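Local coordinates for malate dehydrogenase (Porphyromonas gingivalis, PDB 3FI9), which catalyses the NAD-dependent interconversion of malate and oxaloacetate, as a member of the lactate/malate dehydrogenase superfamily, at the interface of chains A and B. Coordinates in Å, arbitrary orientation; residue numbers count along the deposited sequence, not the author numbering. Chains: chain A/B, Malate dehydrogenase.

The interface of chains A and B. Residues chain A 169, 171; chain B 59-61.
The short 3-10 helix 170-172 of chain A, with the loop residue just before it, meets the loop of chain B that follows helix 44-57. A:Ser171 and B:Gly61 make the direct polar contact. The backbone N of B:Gly61 donates a hydrogen bond to the hydroxyl OG of A:Ser171 at 2.8 Å. The bond is almost perfectly straight, 178° at the hydrogen. It ties a side chain of one subunit to the main chain of the other. The same hydroxyl lies 3.5 Å from CA of B:Glu60, so it packs against the backbone just ahead of the glycine. CB of A:Ser171 adds a contact to the N of B:Gly61 at 3.7 Å.

B:Glu60 points its CG anti to the backbone N (chi1 -155°). This methylene passes 4.0 Å from OG of A:Ser171. B:Gly61 has a positive phi, a backbone shape that glycine adopts easily.

This small patch is repeated with the chains exchanged by the two-fold axis. Its centre is about 38 Å from the predicted catalytic B:His182. The patch probably helps to hold the two subunits of the deposited assembly together, if this is the biological dimer. A:Lys169 reaches the same glycine through water. Its chain bends at chi3 (71°), and its amino group NZ lies 2.8 Å from water 1. That water is 2.6 Å from the carbonyl O of B:Gly61.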
ATOM      1  N   LYS A 169      10.981 -18.302  10.911  1.00 20.17           N
ATOM      2  CA  LYS A 169      10.430 -17.523   9.807  1.00 19.87           C
ATOM      3  C   LYS A 169       8.955 -17.908   9.486  1.00 18.72           C
ATOM      4  O   LYS A 169       8.605 -19.093   9.329  1.00 18.23           O
ATOM      5  CB  LYS A 169      11.299 -17.689   8.580  1.00 19.63           C
ATOM      6  CG  LYS A 169      10.785 -16.910   7.384  1.00 23.58           C
ATOM      7  CD  LYS A 169      11.787 -16.940   6.221  1.00 25.81           C
ATOM      8  CE  LYS A 169      11.843 -18.324   5.571  1.00 29.22           C
ATOM      9  NZ  LYS A 169      12.978 -18.389   4.598  1.00 29.26           N
ATOM     10  N   SER A 171       6.833 -18.138   7.021  1.00 16.54           N
ATOM     11  CA  SER A 171       6.475 -19.011   5.891  1.00 19.11           C
ATOM     12  C   SER A 171       6.737 -20.470   6.192  1.00 18.25           C
ATOM     13  O   SER A 171       6.262 -21.330   5.480  1.00 18.50           O
ATOM     14  CB  SER A 171       7.348 -18.656   4.664  1.00 19.44           C
ATOM     15  OG  SER A 171       6.623 -17.856   3.770  1.00 25.48           O
TER
ATOM     16  N   PHE B  59       3.183 -12.562   3.280  1.00 16.11           N
ATOM     17  CA  PHE B  59       4.100 -12.491   2.158  1.00 15.26           C
ATOM     18  C   PHE B  59       5.017 -13.694   2.223  1.00 16.46           C
ATOM     19  O   PHE B  59       5.742 -13.851   3.221  1.00 15.80           O
ATOM     20  CB  PHE B  59       4.942 -11.225   2.267  1.00 14.45           C
ATOM     21  CG  PHE B  59       4.155  -9.978   1.978  1.00 15.04           C
ATOM     22  CD1 PHE B  59       3.675  -9.719   0.686  1.00 12.65           C
ATOM     23  CD2 PHE B  59       3.854  -9.081   3.014  1.00 12.56           C
ATOM     24  CE1 PHE B  59       2.919  -8.536   0.450  1.00 14.83           C
ATOM     25  CE2 PHE B  59       3.116  -7.916   2.767  1.00 13.28           C
ATOM     26  CZ  PHE B  59       2.653  -7.667   1.464  1.00  9.15           C
ATOM     27  N   GLU B  60       4.992 -14.503   1.158  1.00 17.18           N
ATOM     28  CA  GLU B  60       5.768 -15.730   1.092  1.00 19.41           C
ATOM     29  C   GLU B  60       7.262 -15.411   1.147  1.00 18.53           C
ATOM     30  O   GLU B  60       7.767 -14.567   0.389  1.00 17.14           O
ATOM     31  CB  GLU B  60       5.438 -16.509  -0.197  1.00 21.00           C
ATOM     32  CG  GLU B  60       5.706 -18.041  -0.100  1.00 28.75           C
ATOM     33  CD  GLU B  60       4.622 -18.860  -0.795  1.00 37.88           C
ATOM     34  OE1 GLU B  60       3.833 -18.252  -1.566  1.00 44.01           O
ATOM     35  OE2 GLU B  60       4.535 -20.099  -0.574  1.00 42.03           O
ATOM     36  N   GLY B  61       7.955 -16.096   2.050  1.00 18.18           N
ATOM     37  CA  GLY B  61       9.418 -15.981   2.187  1.00 18.48           C
ATOM     38  C   GLY B  61       9.937 -14.737   2.898  1.00 18.42           C
ATOM     39  O   GLY B  61      11.152 -14.520   3.020  1.00 18.46           O
TER
HETATM   40  O   HOH W   1      13.151 -16.146   2.914  1.00 26.78           O